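Local atomic coordinates of glycerol kinase, putative (Plasmodium falciparum, PDB entry 2W40), a protein that probably catalyses the ATP-dependent phosphorylation of glycerol to sn-glycerol 3-phosphate, the entry step of glycerol degradation. Residues Ser8-Thr13 with Tyr440-Ser445; Gln14-Phe19 with Leu33-Lys38; Ile50-Asn55 with Thr169-Asn174; Thr82-Thr87 with Gly165-Trp170. All blocks are in the same frame, centred on the assembly; numbering follows the deposited sequence.

The four contacts form one continuous block around the first strands of the N-terminal domain. Contact 1 ties strand 3-11 to the helix starting at Val-443, in the C-terminal domain. Contact 2, whose centre is about 11 Å away, joins strand 15-21 to the edge strand of the same sheet. Contacts 3 and 4 share Thr-169 and Trp-170, with centres about 10 Å apart. Gln-11 links three of them: Gln-11 CG meets Ile-52 CG2 at 3.5 Å, and Gln-11 OE1 is hydrogen-bonded to Gln-84 NE2 at 2.9 Å. Toward the active site, the side chain of Gln-14 is about 3 Å from that of the ADP-binding Thr-270, and that of Glu-86 is about 3 Å from a bound glycerol.

Contact 1 (Ser8-Thr13 with Tyr440-Ser445); sequences SIDQST and YKEVTS
At the interface between the two actin-like domains of this FGGY kinase, strand 3-11 of the N-terminal domain meets the start of helix 443-455 of the C-terminal one. The direct bond is short: Ser-8 OG donates to Ser-445 O at 2.6 Å, lying in the carbonyl plane on a lone pair. It gets there because OG stands anti to the backbone N (chi1 177°). Asp-10 adopts the same first torsion, and its OD2 passes 3.6 Å from Thr-444 CG2, the two side chains crossing at about a right angle. Asp-10 OD2 also comes within 4.2 Å of Glu-442 OE1, a pairing of like charges bridged by a water. That water donates to Asp-10 OD2 (2.8 Å) and to Glu-442 OE1 (2.6 Å), and accepts the N-H of Ser-445 (3.0 Å). The N-terminal end of the helix may ease the closeness of the two carboxylates, which could otherwise raise the pKa of one, and Lys-17 adds a long, weak ion pair to Glu-442. Ser-445 OG, in the crowded position between N and the carbonyl carbon, bonds to Glu-442 O and to Tyr-21 OH. Strand 15-21 flanks the contact, Phe-19 touching both Glu-442 and Ser-445.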
# COMPACT_ATOMS: atom_id res chain seq x y z
N SER C 8 -22.67 21.45 24.43
CA SER C 8 -22.96 20.43 23.42
C SER C 8 -21.83 19.40 23.48
O SER C 8 -20.65 19.81 23.29
CB SER C 8 -23.12 21.06 22.02
OG SER C 8 -23.32 20.03 21.07
N ILE C 9 -22.16 18.12 23.79
CA ILE C 9 -21.15 17.07 23.86
C ILE C 9 -21.26 16.29 22.53
O ILE C 9 -22.36 15.78 22.18
CB ILE C 9 -21.41 16.12 25.04
CG1 ILE C 9 -21.29 16.92 26.38
CG2 ILE C 9 -20.52 14.85 24.86
CD1 ILE C 9 -21.91 16.19 27.56
N ASP C 10 -20.12 16.13 21.83
CA ASP C 10 -20.06 15.27 20.62
C ASP C 10 -19.05 14.14 20.92
O ASP C 10 -17.86 14.34 20.97
CB ASP C 10 -19.65 16.12 19.43
CG ASP C 10 -19.41 15.37 18.16
OD1 ASP C 10 -19.75 14.19 18.08
OD2 ASP C 10 -18.89 16.05 17.17
N GLN C 11 -19.56 13.00 21.29
CA GLN C 11 -18.78 11.85 21.61
C GLN C 11 -18.59 11.12 20.27
O GLN C 11 -19.46 10.37 19.81
CB GLN C 11 -19.48 10.97 22.68
CG GLN C 11 -18.57 9.99 23.42
CD GLN C 11 -17.77 9.11 22.44
OE1 GLN C 11 -18.31 8.18 21.86
NE2 GLN C 11 -16.53 9.54 22.15
N SER C 12 -17.50 11.46 19.60
CA SER C 12 -17.24 11.03 18.24
C SER C 12 -16.42 9.75 18.21
O SER C 12 -16.02 9.19 19.25
CB SER C 12 -16.60 12.21 17.46
OG SER C 12 -16.62 11.95 16.08
N THR C 13 -16.21 9.24 17.00
CA THR C 13 -15.50 7.90 16.89
C THR C 13 -14.10 7.99 17.45
O THR C 13 -13.68 7.08 18.16
CB THR C 13 -15.44 7.44 15.45
OG1 THR C 13 -16.79 7.42 14.93
CG2 THR C 13 -14.95 6.01 15.35
N TYR C 440 -19.77 27.14 9.72
CA TYR C 440 -19.48 26.34 10.93
C TYR C 440 -18.80 25.03 10.51
O TYR C 440 -19.42 24.38 9.79
CB TYR C 440 -20.88 26.00 11.48
CG TYR C 440 -21.87 27.16 11.80
CD1 TYR C 440 -21.79 27.82 13.07
CD2 TYR C 440 -22.89 27.55 10.92
CE1 TYR C 440 -22.70 28.88 13.46
CE2 TYR C 440 -23.78 28.66 11.25
CZ TYR C 440 -23.69 29.29 12.54
OH TYR C 440 -24.50 30.32 12.99
N LYS C 441 -17.57 24.57 10.84
CA LYS C 441 -17.21 23.07 10.44
C LYS C 441 -17.84 21.99 11.38
O LYS C 441 -18.39 20.83 10.90
CB LYS C 441 -15.72 22.80 10.29
N GLU C 442 -17.85 22.40 12.67
CA GLU C 442 -18.43 21.53 13.77
C GLU C 442 -19.95 21.56 13.80
O GLU C 442 -20.55 21.68 14.85
CB GLU C 442 -17.85 21.80 15.16
CG GLU C 442 -16.33 21.56 15.26
CD GLU C 442 -15.88 20.07 15.24
OE1 GLU C 442 -16.71 19.11 15.23
OE2 GLU C 442 -14.63 19.88 15.31
N VAL C 443 -20.57 21.27 12.64
CA VAL C 443 -22.03 21.38 12.54
C VAL C 443 -22.72 20.27 13.37
O VAL C 443 -23.90 20.45 13.80
CB VAL C 443 -22.61 21.40 11.10
CG1 VAL C 443 -22.01 22.53 10.26
CG2 VAL C 443 -22.36 20.12 10.37
N THR C 444 -22.02 19.14 13.59
CA THR C 444 -22.60 18.12 14.52
C THR C 444 -22.94 18.65 15.90
O THR C 444 -24.06 18.50 16.41
CB THR C 444 -21.64 16.93 14.61
OG1 THR C 444 -21.61 16.31 13.29
CG2 THR C 444 -22.14 15.91 15.66
N SER C 445 -21.94 19.26 16.57
CA SER C 445 -22.18 19.86 17.91
C SER C 445 -23.22 20.98 17.86
O SER C 445 -23.96 21.16 18.80
CB SER C 445 -20.89 20.35 18.49
OG SER C 445 -20.37 21.49 17.78
O HOH W 1 -19.00 18.66 16.28

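Contact 2 (Gln14-Phe19 with Leu33-Lys38); sequences QSTKVF and LNHEQK
Two backbone bonds bind Thr-16 and Leu-33 as an antiparallel hydrogen-bonded pair, Thr-16 N to Leu-33 O at 3.0 Å being nearly straight; Ser-15 and Asn-34 form the next, non-hydrogen-bonded pair. Beyond it a weak backbone bond follows, His-35 N to Gln-14 O at 3.4 Å, and side chains do most of the rest. His-35 puts CG in the crowded position between N and the carbonyl carbon (chi1 55°), which swings the imidazole back so that CE1 reaches 3.5 Å from Ser-15 N. A water joins the ring to the ladder, bound to His-35 ND1 (2.8 Å), Thr-16 OG1 and Leu-33 O; Thr-16 OG1 is also bonded to Gln-11. Gln-37 is bent at chi2 (-60°): NE2 donates to His-35 O at 2.9 Å and sits 3.5 Å from Gln-14 CA. Its OE1 is held by Tyr-45 and His-47. Gln-14, extended beyond CG, crosses Gln-37 at about a right angle and runs on to ADP-binding Thr-270 and Ser-319. On the opposite face from Thr-16, Ser-15 CB lies 3.4 Å from Asn-34 OD1, with OG bonded to Asn-32. Strands 15-21 and 27-34 form the beta hairpin at the edge of the N-terminal sheet of this actin-like kinase.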
# COMPACT_ATOMS: atom_id res chain seq x y z
N GLN C 14 -13.33 9.00 17.05
CA GLN C 14 -11.88 9.09 17.42
C GLN C 14 -11.56 9.90 18.68
O GLN C 14 -10.47 9.82 19.19
CB GLN C 14 -11.06 9.59 16.22
CG GLN C 14 -11.13 8.63 14.99
CD GLN C 14 -10.51 9.17 13.79
OE1 GLN C 14 -11.19 9.72 12.92
NE2 GLN C 14 -9.21 9.09 13.73
N SER C 15 -12.51 10.77 19.07
CA SER C 15 -12.34 11.68 20.18
C SER C 15 -13.70 12.13 20.71
O SER C 15 -14.73 11.93 20.14
CB SER C 15 -11.50 12.90 19.81
OG SER C 15 -12.24 13.82 18.99
N THR C 16 -13.64 12.69 21.91
CA THR C 16 -14.77 13.28 22.59
C THR C 16 -14.49 14.78 22.55
O THR C 16 -13.39 15.21 22.95
CB THR C 16 -14.89 12.74 24.04
OG1 THR C 16 -15.04 11.29 24.04
CG2 THR C 16 -16.07 13.42 24.77
N LYS C 17 -15.52 15.51 22.16
CA LYS C 17 -15.48 16.97 21.97
C LYS C 17 -16.57 17.58 22.90
O LYS C 17 -17.72 17.07 23.00
CB LYS C 17 -15.81 17.33 20.51
CG LYS C 17 -14.98 16.61 19.51
CD LYS C 17 -15.42 16.76 18.10
CE LYS C 17 -14.62 15.84 17.24
NZ LYS C 17 -14.70 16.30 15.82
N VAL C 18 -16.16 18.69 23.52
CA VAL C 18 -17.11 19.57 24.25
C VAL C 18 -17.08 20.97 23.65
O VAL C 18 -16.00 21.48 23.28
CB VAL C 18 -16.90 19.60 25.77
CG1 VAL C 18 -17.03 18.19 26.48
CG2 VAL C 18 -15.51 20.24 26.17
N PHE C 19 -18.28 21.52 23.45
CA PHE C 19 -18.51 22.84 22.88
C PHE C 19 -19.42 23.58 23.77
O PHE C 19 -20.50 23.09 24.13
CB PHE C 19 -19.12 22.77 21.51
CG PHE C 19 -18.24 22.10 20.52
CD1 PHE C 19 -17.42 22.81 19.72
CD2 PHE C 19 -18.28 20.75 20.39
CE1 PHE C 19 -16.65 22.22 18.80
CE2 PHE C 19 -17.51 20.14 19.49
CZ PHE C 19 -16.65 20.90 18.69
N LEU C 33 -10.45 15.31 23.49
CA LEU C 33 -9.50 14.32 23.88
C LEU C 33 -9.75 13.13 23.05
O LEU C 33 -10.85 12.63 22.96
CB LEU C 33 -9.61 13.99 25.38
CG LEU C 33 -9.16 14.96 26.44
CD1 LEU C 33 -9.64 14.44 27.86
CD2 LEU C 33 -7.58 15.05 26.32
N ASN C 34 -8.67 12.58 22.49
CA ASN C 34 -8.76 11.30 21.80
C ASN C 34 -8.93 10.17 22.80
O ASN C 34 -8.56 10.27 23.97
CB ASN C 34 -7.46 11.04 21.02
CG ASN C 34 -7.25 11.98 19.88
OD1 ASN C 34 -8.18 12.64 19.35
ND2 ASN C 34 -5.95 12.14 19.52
N HIS C 35 -9.46 9.04 22.29
CA HIS C 35 -9.48 7.82 23.07
C HIS C 35 -8.97 6.70 22.08
O HIS C 35 -8.95 6.88 20.82
CB HIS C 35 -10.84 7.47 23.64
CG HIS C 35 -11.93 7.40 22.61
ND1 HIS C 35 -12.60 8.51 22.16
CD2 HIS C 35 -12.49 6.34 22.00
CE1 HIS C 35 -13.46 8.14 21.22
NE2 HIS C 35 -13.42 6.82 21.10
N GLU C 36 -8.50 5.60 22.66
CA GLU C 36 -7.85 4.53 21.90
C GLU C 36 -8.81 3.89 20.92
O GLU C 36 -9.90 3.52 21.30
CB GLU C 36 -7.29 3.47 22.84
CG GLU C 36 -6.35 2.59 22.16
CD GLU C 36 -5.89 1.42 22.96
OE1 GLU C 36 -6.29 1.28 24.15
OE2 GLU C 36 -5.09 0.58 22.43
N GLN C 37 -8.34 3.73 19.67
CA GLN C 37 -9.10 2.96 18.67
C GLN C 37 -8.44 1.57 18.70
O GLN C 37 -7.34 1.39 18.18
CB GLN C 37 -8.95 3.58 17.26
CG GLN C 37 -9.24 5.10 17.22
CD GLN C 37 -10.66 5.39 17.68
OE1 GLN C 37 -11.59 4.99 16.99
NE2 GLN C 37 -10.85 6.08 18.84
N LYS C 38 -9.08 0.64 19.38
CA LYS C 38 -8.51 -0.67 19.56
C LYS C 38 -8.87 -1.59 18.38
O LYS C 38 -10.04 -2.02 18.22
CB LYS C 38 -9.03 -1.28 20.82
CG LYS C 38 -8.81 -0.52 22.09
CD LYS C 38 -9.64 -1.07 23.28
CE LYS C 38 -9.51 -0.29 24.54
NZ LYS C 38 -8.27 -0.63 25.24
O HOH W 2 -8.13 8.65 18.43
O HOH W 3 -12.38 10.48 24.11

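Contact 3 (Ile50-Asn55 with Thr169-Asn174); sequences IEIMTN and TWLIFN
Helices 49-70 and 167-176 of the N-terminal domain of this actin-like kinase cross where Met-53 reaches from one into a site formed by Trp-170, Leu-171 and Asn-174 on the other. The local axes come within 11.0 Å at a crossing angle of -58°, a spacing wide enough for large side chains to fill. Met-53 CG lies anti to the carbonyl carbon, beside the backbone N; from there the side chain, bent at both of the next two torsions, reaches across to the opposing helix, and the bend at chi3 turns the methyl CE aside. Its CG rests 3.5 Å from Trp-170 NE1. The sulfur then passes obliquely by the indole, 4.5 Å from the centroid of the five-membered ring and 33° off its normal, a Met-aromatic contact. In Trp-170, CG anti to the backbone N together with a chi2 of -118° brings NE1 to Met-53; NE1 donates to Pro-49 O, just ahead of segment 50-55, which fixes the rotation of the indole. The rings of Trp-91 and Trp-170 meet edge-to-face. Leu-171 leaves its helix to one side but brings CD1 round to the sulfur, 3.8 Å from Met-53 SD, and more loosely to Ile-52 CG2. Leu-171 and Ile-52 both also pack on Gln-11 of strand 3-11, so this flank of the helix pair rests on the sheet, and Leu-171 further touches Ile-9. At the far end of the Met-53 side chain, the methyl CE closes against Asn-174 CB at 3.6 Å.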
# COMPACT_ATOMS: atom_id res chain seq x y z
N ILE C 50 -15.06 3.33 29.69
CA ILE C 50 -14.68 4.06 30.84
C ILE C 50 -13.70 5.15 30.45
O ILE C 50 -13.80 6.32 30.93
CB ILE C 50 -14.18 3.09 31.94
CG1 ILE C 50 -15.37 2.21 32.36
CG2 ILE C 50 -13.54 3.88 33.09
CD1 ILE C 50 -14.95 1.08 33.23
N GLU C 51 -12.82 4.88 29.49
CA GLU C 51 -11.92 5.92 28.98
C GLU C 51 -12.74 7.05 28.40
O GLU C 51 -12.41 8.21 28.61
CB GLU C 51 -10.95 5.38 27.97
CG GLU C 51 -9.93 6.34 27.41
CD GLU C 51 -9.11 5.80 26.26
OE1 GLU C 51 -9.36 4.68 25.73
OE2 GLU C 51 -8.21 6.59 25.82
N ILE C 52 -13.74 6.73 27.58
CA ILE C 52 -14.57 7.77 27.08
C ILE C 52 -15.19 8.64 28.21
O ILE C 52 -15.24 9.87 28.08
CB ILE C 52 -15.66 7.16 26.14
CG1 ILE C 52 -14.96 6.65 24.86
CG2 ILE C 52 -16.79 8.25 25.82
CD1 ILE C 52 -15.90 5.87 23.95
N MET C 53 -15.81 8.00 29.20
CA MET C 53 -16.39 8.78 30.27
C MET C 53 -15.38 9.65 31.02
O MET C 53 -15.67 10.83 31.36
CB MET C 53 -17.13 7.92 31.27
CG MET C 53 -18.38 7.36 30.79
SD MET C 53 -19.62 8.54 30.13
CE MET C 53 -19.84 9.79 31.27
N THR C 54 -14.23 9.06 31.36
CA THR C 54 -13.21 9.81 32.06
C THR C 54 -12.83 11.06 31.26
O THR C 54 -12.72 12.18 31.79
CB THR C 54 -12.01 8.90 32.31
OG1 THR C 54 -12.47 7.84 33.18
CG2 THR C 54 -10.87 9.73 32.95
N ASN C 55 -12.61 10.86 29.98
CA ASN C 55 -12.26 11.98 29.08
C ASN C 55 -13.37 13.04 29.08
O ASN C 55 -13.11 14.24 29.17
CB ASN C 55 -12.05 11.47 27.68
CG ASN C 55 -10.73 10.77 27.50
OD1 ASN C 55 -9.91 10.72 28.46
ND2 ASN C 55 -10.54 10.17 26.35
N THR C 169 -26.95 6.58 25.13
CA THR C 169 -27.49 5.92 26.31
C THR C 169 -26.45 5.78 27.43
O THR C 169 -26.75 6.01 28.64
CB THR C 169 -28.11 4.58 25.92
OG1 THR C 169 -29.04 4.80 24.87
CG2 THR C 169 -28.84 3.92 27.15
N TRP C 170 -25.23 5.42 27.04
CA TRP C 170 -24.12 5.25 27.96
C TRP C 170 -23.83 6.65 28.68
O TRP C 170 -23.67 6.72 29.92
CB TRP C 170 -22.93 4.71 27.21
CG TRP C 170 -21.65 4.56 27.96
CD1 TRP C 170 -20.46 5.20 27.70
CD2 TRP C 170 -21.41 3.75 29.14
NE1 TRP C 170 -19.48 4.81 28.61
CE2 TRP C 170 -20.03 3.95 29.52
CE3 TRP C 170 -22.22 2.91 29.91
CZ2 TRP C 170 -19.44 3.29 30.60
CZ3 TRP C 170 -21.65 2.25 30.98
CH2 TRP C 170 -20.26 2.43 31.33
N LEU C 171 -23.69 7.68 27.90
CA LEU C 171 -23.38 8.99 28.46
C LEU C 171 -24.47 9.45 29.41
O LEU C 171 -24.20 9.94 30.49
CB LEU C 171 -23.13 9.98 27.31
CG LEU C 171 -21.76 10.14 26.75
CD1 LEU C 171 -20.95 8.86 26.59
CD2 LEU C 171 -21.69 11.10 25.55
N ILE C 172 -25.73 9.33 29.01
CA ILE C 172 -26.84 9.82 29.82
C ILE C 172 -26.94 8.98 31.11
O ILE C 172 -27.08 9.53 32.22
CB ILE C 172 -28.19 9.76 28.99
CG1 ILE C 172 -28.18 10.79 27.79
CG2 ILE C 172 -29.40 9.89 29.96
CD1 ILE C 172 -29.39 10.53 26.82
N PHE C 173 -26.75 7.67 30.99
CA PHE C 173 -26.78 6.78 32.16
C PHE C 173 -25.73 7.20 33.17
O PHE C 173 -26.04 7.31 34.37
CB PHE C 173 -26.54 5.36 31.67
CG PHE C 173 -26.49 4.35 32.74
CD1 PHE C 173 -27.66 3.67 33.07
CD2 PHE C 173 -25.31 4.17 33.48
CE1 PHE C 173 -27.63 2.74 34.12
CE2 PHE C 173 -25.27 3.15 34.50
CZ PHE C 173 -26.42 2.46 34.79
N ASN C 174 -24.52 7.48 32.73
CA ASN C 174 -23.51 7.87 33.67
C ASN C 174 -23.73 9.25 34.24
O ASN C 174 -23.60 9.47 35.41
CB ASN C 174 -22.13 7.74 33.05
CG ASN C 174 -21.69 6.32 32.90
OD1 ASN C 174 -21.68 5.74 31.82
ND2 ASN C 174 -21.24 5.77 33.96

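Contact 4 (Thr82-Thr87 with Gly165-Trp170); sequences TNQRET and GNINTW
Beyond the end of strand 74-83, a loop of the N-terminal FGGY domain folds over the start of helix 167-176, with a tight apolar side and a looser one bridged by a single water. Ile-167 makes the tight side, inserted among Asn-83, Gln-84 and Thr-87. Its CG2, anti to the backbone N, touches Asn-83 CB at 3.7 Å, while CG1, anti to the carbonyl carbon, lies 3.8 Å from Thr-87 CG2. Gln-84 crosses the isoleucine obliquely, its NE2 tied to Gln-11 and its OE1 accepting from Thr-87 OG1 at 2.7 Å. Next to this the side chains of Asn-83 and Asn-168 cross obliquely with their amide planes only 10° apart, without bonding each other: Asn-83 ND2 donates to Gln-84 O and to Asn-186, and Asn-168 ND2 bonds to Thr-182. The other side is buried but less closely fitted. One water donates to Gln-84 O and Thr-87 O and accepts a hydrogen bond from Ile-167 N at 2.9 Å, at the helix start where the side chain of Asn-166, the N-cap residue, makes no capping bond. In the loop between, Glu-86 OE1 and Arg-85 N bind a glycerol. Asn-166 ND2, also bonded to Ser-139 OG, instead donates to Thr-87 O at 3.0 Å (156°), coming in from above the carbonyl plane.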
# COMPACT_ATOMS: atom_id res chain seq x y z
N THR C 82 -24.66 14.33 21.40
CA THR C 82 -24.63 13.65 20.13
C THR C 82 -23.45 12.73 20.07
O THR C 82 -22.51 12.88 20.85
CB THR C 82 -24.70 14.70 18.96
OG1 THR C 82 -24.99 14.02 17.76
CG2 THR C 82 -23.44 15.55 18.85
N ASN C 83 -23.51 11.76 19.18
CA ASN C 83 -22.57 10.64 19.31
C ASN C 83 -22.43 9.82 18.07
O ASN C 83 -23.34 9.75 17.26
CB ASN C 83 -23.15 9.66 20.36
CG ASN C 83 -24.57 9.17 19.96
OD1 ASN C 83 -25.55 9.94 20.04
ND2 ASN C 83 -24.70 7.81 19.61
N GLN C 84 -21.26 9.21 17.92
CA GLN C 84 -21.02 8.15 16.97
C GLN C 84 -22.15 7.10 17.18
O GLN C 84 -22.42 6.65 18.33
CB GLN C 84 -19.65 7.50 17.27
CG GLN C 84 -19.39 7.11 18.71
CD GLN C 84 -18.33 6.02 18.91
OE1 GLN C 84 -18.16 5.14 18.06
NE2 GLN C 84 -17.69 6.03 20.07
N ARG C 85 -22.81 6.76 16.09
CA ARG C 85 -23.96 5.88 16.10
C ARG C 85 -23.46 4.39 16.06
O ARG C 85 -22.26 4.16 15.83
CB ARG C 85 -24.84 6.22 14.95
CG ARG C 85 -25.36 7.67 14.97
CD ARG C 85 -26.09 8.13 13.65
NE ARG C 85 -25.16 7.96 12.57
CZ ARG C 85 -25.50 7.93 11.28
NH1 ARG C 85 -26.75 8.22 10.90
NH2 ARG C 85 -24.62 7.54 10.36
N GLU C 86 -24.41 3.44 16.22
CA GLU C 86 -24.26 2.00 16.04
C GLU C 86 -23.38 1.32 17.11
O GLU C 86 -23.65 0.23 17.54
CB GLU C 86 -23.80 1.60 14.67
CG GLU C 86 -24.74 2.00 13.51
CD GLU C 86 -24.43 3.36 12.89
OE1 GLU C 86 -23.32 3.90 13.10
OE2 GLU C 86 -25.30 3.91 12.16
N THR C 87 -22.31 1.99 17.47
CA THR C 87 -21.39 1.53 18.51
C THR C 87 -22.26 1.16 19.72
O THR C 87 -23.16 1.88 20.11
CB THR C 87 -20.44 2.65 18.86
OG1 THR C 87 -19.64 2.92 17.70
CG2 THR C 87 -19.54 2.26 20.07
N GLY C 165 -26.98 -0.46 25.26
CA GLY C 165 -27.06 0.93 24.84
C GLY C 165 -26.06 1.39 23.81
O GLY C 165 -24.90 0.95 23.78
N ASN C 166 -26.52 2.32 22.98
CA ASN C 166 -25.60 3.06 22.19
C ASN C 166 -24.83 4.12 23.03
O ASN C 166 -25.09 4.28 24.19
CB ASN C 166 -26.28 3.68 21.01
CG ASN C 166 -26.86 2.66 19.96
OD1 ASN C 166 -28.02 2.85 19.53
ND2 ASN C 166 -26.10 1.62 19.55
N ILE C 167 -23.94 4.89 22.43
CA ILE C 167 -23.08 5.77 23.19
C ILE C 167 -23.89 6.88 23.91
O ILE C 167 -23.61 7.27 25.00
CB ILE C 167 -21.99 6.37 22.29
CG1 ILE C 167 -20.96 5.29 21.89
CG2 ILE C 167 -21.32 7.65 22.91
CD1 ILE C 167 -19.99 4.97 23.02
N ASN C 168 -24.97 7.33 23.24
CA ASN C 168 -25.82 8.30 23.87
C ASN C 168 -26.43 7.84 25.16
O ASN C 168 -26.40 8.54 26.17
CB ASN C 168 -26.96 8.75 22.98
CG ASN C 168 -27.84 7.64 22.51
OD1 ASN C 168 -27.33 6.59 22.04
ND2 ASN C 168 -29.16 7.88 22.49
N THR C 169 -26.95 6.58 25.13
CA THR C 169 -27.49 5.92 26.31
C THR C 169 -26.45 5.78 27.43
O THR C 169 -26.75 6.01 28.64
CB THR C 169 -28.11 4.58 25.92
OG1 THR C 169 -29.04 4.80 24.87
CG2 THR C 169 -28.84 3.92 27.15
N TRP C 170 -25.23 5.42 27.04
CA TRP C 170 -24.12 5.25 27.96
C TRP C 170 -23.83 6.65 28.68
O TRP C 170 -23.67 6.72 29.92
CB TRP C 170 -22.93 4.71 27.21
CG TRP C 170 -21.65 4.56 27.96
CD1 TRP C 170 -20.46 5.20 27.70
CD2 TRP C 170 -21.41 3.75 29.14
NE1 TRP C 170 -19.48 4.81 28.61
CE2 TRP C 170 -20.03 3.95 29.52
CE3 TRP C 170 -22.22 2.91 29.91
CZ2 TRP C 170 -19.44 3.29 30.60
CZ3 TRP C 170 -21.65 2.25 30.98
CH2 TRP C 170 -20.26 2.43 31.33
O HOH W 4 -23.53 4.56 19.58